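Cel44C (Paenibacillus polymyxa, PDB 2YIH) hydrolyses xyloglucan and probably other beta-1,4-glucans as a glycoside hydrolase of family 44, this chain being the family 44 part of a longer protein. Local coordinates at residues L263-M266 and R267-S270; G78-T81 and Q82-E86. The protein carries 8 engineered substitutions. One frame throughout, in Å; residues are numbered along the deposited sequence.

Contact 1 of 2, residues L263-M266 and R267-S270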
loop_
_atom_site.group_PDB
_atom_site.type_symbol
_atom_site.label_atom_id
_atom_site.label_comp_id
_atom_site.label_asym_id
_atom_site.label_seq_id
_atom_site.Cartn_x
_atom_site.Cartn_y
_atom_site.Cartn_z
ATOM N N LEU A 263 -3.660 -2.782 18.735
ATOM C CA LEU A 263 -5.005 -3.228 18.384
ATOM C C LEU A 263 -5.903 -3.281 19.611
ATOM O O LEU A 263 -7.014 -2.738 19.609
ATOM C CB LEU A 263 -4.960 -4.585 17.680
ATOM C CG LEU A 263 -4.440 -4.545 16.247
ATOM C CD1 LEU A 263 -3.891 -5.901 15.846
ATOM C CD2 LEU A 263 -5.537 -4.089 15.292
ATOM N N ASP A 264 -5.385 -3.860 20.694
ATOM C CA ASP A 264 -6.177 -3.998 21.911
ATOM C C ASP A 264 -6.449 -2.635 22.534
ATOM O O ASP A 264 -7.562 -2.354 22.993
ATOM C CB ASP A 264 -5.427 -4.922 22.897
ATOM C CG ASP A 264 -6.284 -5.347 24.080
ATOM O OD1 ASP A 264 -7.491 -5.548 23.911
ATOM O OD2 ASP A 264 -5.703 -5.561 25.170
ATOM N N GLN A 265 -5.439 -1.760 22.544
ATOM C CA GLN A 265 -5.614 -0.434 23.160
ATOM C C GLN A 265 -6.550 0.446 22.345
ATOM O O GLN A 265 -7.351 1.188 22.922
ATOM C CB GLN A 265 -4.255 0.279 23.369
ATOM C CG GLN A 265 -3.355 -0.417 24.430
ATOM C CD GLN A 265 -4.003 -0.484 25.817
ATOM O OE1 GLN A 265 -4.122 -1.566 26.429
ATOM N NE2 GLN A 265 -4.526 0.637 26.254
ATOM N N MET A 266 -6.503 0.332 21.017
ATOM C CA MET A 266 -7.445 1.077 20.167
ATOM C C MET A 266 -8.875 0.536 20.331
ATOM O O MET A 266 -9.835 1.315 20.385
ATOM C CB MET A 266 -6.998 1.111 18.688
ATOM C CG MET A 266 -5.674 1.900 18.464
ATOM S SD MET A 266 -5.829 3.630 18.968
ATOM C CE MET A 266 -6.809 4.299 17.602
ATOM N N ARG A 267 -8.982 -0.774 20.493
ATOM C CA ARG A 267 -10.288 -1.402 20.778
ATOM C C ARG A 267 -10.858 -0.905 22.102
ATOM O O ARG A 267 -12.014 -0.469 22.167
ATOM C CB ARG A 267 -10.162 -2.915 20.759
ATOM C CG ARG A 267 -11.514 -3.571 20.788
ATOM C CD ARG A 267 -11.466 -4.777 21.567
ATOM N NE ARG A 267 -12.780 -5.426 21.547
ATOM C CZ ARG A 267 -12.924 -6.737 21.599
ATOM N NH1 ARG A 267 -11.854 -7.490 21.684
ATOM N NH2 ARG A 267 -14.137 -7.293 21.545
ATOM N N LEU A 268 -10.018 -0.896 23.142
ATOM C CA LEU A 268 -10.404 -0.371 24.467
ATOM C C LEU A 268 -10.804 1.098 24.424
ATOM O O LEU A 268 -11.847 1.497 24.968
ATOM C CB LEU A 268 -9.259 -0.542 25.473
ATOM C CG LEU A 268 -8.950 -1.915 26.037
ATOM C CD1 LEU A 268 -7.544 -1.970 26.637
ATOM C CD2 LEU A 268 -9.981 -2.233 27.109
ATOM N N SER A 269 -9.977 1.937 23.778
ATOM C CA SER A 269 -10.304 3.337 23.679
ATOM C C SER A 269 -11.605 3.584 22.906
ATOM O O SER A 269 -12.382 4.483 23.245
ATOM C CB SER A 269 -9.140 4.104 23.037
ATOM O OG SER A 269 -7.971 4.005 23.864
ATOM N N SER A 270 -11.863 2.747 21.898
ATOM C CA SER A 270 -13.080 2.855 21.106
ATOM C C SER A 270 -14.307 2.515 21.955
ATOM O O SER A 270 -15.339 3.193 21.853
ATOM C CB SER A 270 -12.994 1.939 19.874
ATOM O OG SER A 270 -11.970 2.390 18.994
HETATM O O HOH W 1 -8.978 -6.878 22.124
#

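Contact 2 of 2, residues G78-T81 and Q82-E86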
loop_
_atom_site.group_PDB
_atom_site.type_symbol
_atom_site.label_atom_id
_atom_site.label_comp_id
_atom_site.label_asym_id
_atom_site.label_seq_id
_atom_site.Cartn_x
_atom_site.Cartn_y
_atom_site.Cartn_z
ATOM N N GLY A 78 2.707 17.888 -6.805
ATOM C CA GLY A 78 1.328 17.808 -7.242
ATOM C C GLY A 78 1.049 18.578 -8.518
ATOM O O GLY A 78 -0.086 18.584 -8.997
ATOM N N GLY A 79 2.064 19.284 -9.027
ATOM C CA GLY A 79 1.932 20.088 -10.267
ATOM C C GLY A 79 1.215 21.404 -10.112
ATOM O O GLY A 79 0.665 21.943 -11.076
ATOM N N LEU A 80 1.214 21.956 -8.899
ATOM C CA LEU A 80 0.516 23.203 -8.640
ATOM C C LEU A 80 1.371 24.375 -9.117
ATOM O O LEU A 80 2.586 24.364 -8.972
ATOM C CB LEU A 80 0.252 23.357 -7.144
ATOM C CG LEU A 80 -0.699 22.351 -6.500
ATOM C CD1 LEU A 80 -1.055 22.810 -5.084
ATOM C CD2 LEU A 80 -1.955 22.205 -7.346
ATOM N N THR A 81 0.718 25.406 -9.621
ATOM C CA THR A 81 1.381 26.682 -9.861
ATOM C C THR A 81 1.755 27.360 -8.557
ATOM O O THR A 81 1.203 27.053 -7.491
ATOM C CB THR A 81 0.446 27.640 -10.617
ATOM O OG1 THR A 81 -0.675 27.984 -9.787
ATOM C CG2 THR A 81 -0.024 27.009 -11.938
ATOM N N GLN A 82 2.642 28.349 -8.649
ATOM C CA GLN A 82 2.935 29.208 -7.499
ATOM C C GLN A 82 1.676 29.822 -6.898
ATOM O O GLN A 82 1.525 29.899 -5.680
ATOM C CB GLN A 82 3.969 30.291 -7.886
ATOM C CG GLN A 82 5.329 29.676 -8.295
ATOM C CD GLN A 82 6.309 30.707 -8.882
ATOM O OE1 GLN A 82 7.194 31.205 -8.181
ATOM N NE2 GLN A 82 6.130 31.043 -10.153
ATOM N N ALA A 83 0.740 30.256 -7.747
ATOM C CA ALA A 83 -0.496 30.821 -7.240
ATOM C C ALA A 83 -1.384 29.771 -6.558
ATOM O O ALA A 83 -1.963 30.037 -5.505
ATOM C CB ALA A 83 -1.277 31.555 -8.373
ATOM N N GLU A 84 -1.472 28.581 -7.140
ATOM C CA GLU A 84 -2.275 27.520 -6.540
ATOM C C GLU A 84 -1.729 27.094 -5.178
ATOM O O GLU A 84 -2.506 26.801 -4.262
ATOM C CB GLU A 84 -2.369 26.318 -7.457
ATOM C CG GLU A 84 -3.459 26.480 -8.514
ATOM C CD GLU A 84 -3.235 25.617 -9.725
ATOM O OE1 GLU A 84 -2.202 24.902 -9.807
ATOM O OE2 GLU A 84 -4.124 25.657 -10.619
ATOM N N CYS A 85 -0.397 27.112 -5.060
ATOM C CA CYS A 85 0.306 26.735 -3.812
ATOM C C CYS A 85 -0.040 27.684 -2.651
ATOM O O CYS A 85 -0.018 27.293 -1.481
ATOM C CB CYS A 85 1.835 26.666 -4.055
ATOM S SG CYS A 85 2.790 25.889 -2.728
ATOM N N GLU A 86 -0.463 28.906 -2.981
ATOM C CA GLU A 86 -0.917 29.823 -1.934
ATOM C C GLU A 86 -2.316 29.563 -1.388
ATOM O O GLU A 86 -2.689 30.157 -0.355
ATOM C CB GLU A 86 -0.799 31.298 -2.403
ATOM C CG GLU A 86 0.646 31.751 -2.539
ATOM C CD GLU A 86 0.833 33.003 -3.407
ATOM O OE1 GLU A 86 -0.155 33.515 -3.974
ATOM O OE2 GLU A 86 1.989 33.473 -3.511
#

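Contact 1 of 2, residues L263-M266 and R267-S270
The guanidinium of Arg-267 and the carboxylate of Asp-264 meet through a water. The water lies in the guanidinium plane, at its edge, and accepts from Arg-267 NH1 at 3.0 Å. It donates to Asp-264 OD1 at 2.7 Å. The charged ends themselves stay apart, with OD1 of Asp-264 5.3 Å from NH1 of Arg-267. The other oxygen, Asp-264 OD2, is hydrogen-bonded to Tyr-255 OH, so both oxygens of the carboxylate have a partner. Gln-265 OE1 comes to 3.5 Å from Leu-268 CD1, but Leu-268 has two conformers and this touch is doubtful.

Two serines bend back onto the preceding turn. Ser-269 OG stands beside its own backbone N (chi1 -62°) and donates to Gln-265 O at 3.0 Å. Ser-269 N donates to the same oxygen from the opposite face of the carbonyl plane. Ser-270 repeats the pattern: OG gives Met-266 O a 2.8 Å bond, and its N-H bonds that oxygen from the opposite face. Each carbonyl is thus gripped by two donors. With an alanine in place of Ser-269, Gln-265 O would keep the backbone N-H but is likely to lose the hydroxyl bond on its other face. Ser-270 OG is also bonded to Leu-277 N and Tyr-349 OH, which ties the helix to the loops around it.

Met-266 and Ser-269 pack on helix 205-222, while Leu-263 packs on helix 337-348. Helix 258-273 is an outer helix of the TIM barrel, in the connection between parallel strands 227-233 and 280-285.

Contact 2 of 2, residues G78-T81 and Q82-E86
Thr-81 and Glu-84 reach back to each other across the start of the short, weakly bonded helix 82-85, and their side chains cross obliquely. Thr-81 OG1 sits between its own backbone N and carbonyl carbon (chi1 66°). From there it faces into the turn and accepts from Glu-84 N at 2.8 Å, with an N-H...O angle of 160°. The return bond runs the other way. Glu-84 OE1 accepts from Thr-81 N at 3.0 Å, and the donor comes from above the carboxylate plane, 35° out of it. The two bonds together make a capping box, with Thr-81 as the N-cap.

Glu-84 CG stands beside its own backbone N, and from there the extended chain carries OE1 back to Thr-81 N. Its CB comes within 3.3 Å of Thr-81 OG1. Thr-81 CG2 lies 3.7 Å from Glu-84 OE1, so the methyl also borders the carboxylate. Leu-80 meets the same glutamate from the residue before the cap. Its CD2 lies 3.7 Å from Glu-84 OE1, though Leu-80 has two conformers and this approach is doubtful. The leucine side chain also packs on Ala-90, Val-91 and Ser-94 of helix 90-102.

The backbone continues the turn, with Cys-85 N bonded to Thr-81 O at 2.9 Å. Cys-85 is joined by a disulfide to Cys-75 of helix 73-77. That helix ends in a Schellman motif, which Gly-79 forms with a positive phi. The two short helices are thus tied by the disulfide as well as by the chain between them.

The box gives two backbone N-H groups side-chain acceptors at the helix start. The carboxylate of Glu-84 lies near the amino end of the helix and accepts an N-H, which probably favours its ionised form.

Contact 2 comes first along the chain, and contact 1 follows well after it. Their centres are 40 Å apart and their nearest atoms about 29 Å, so they do not touch. Both belong to the family 44 catalytic domain and its eight-stranded parallel barrel. Residues 78-86 lie in the long connection between strands 42-45 and 105-110, just before helix 90-102. Residues 263-270 lie in helix 258-273, between strands 227-233 and 280-285. One is therefore a surface decoration of an early barrel connection, and the other part of a regular outer helix. They belong to separate regions of the barrel's periphery.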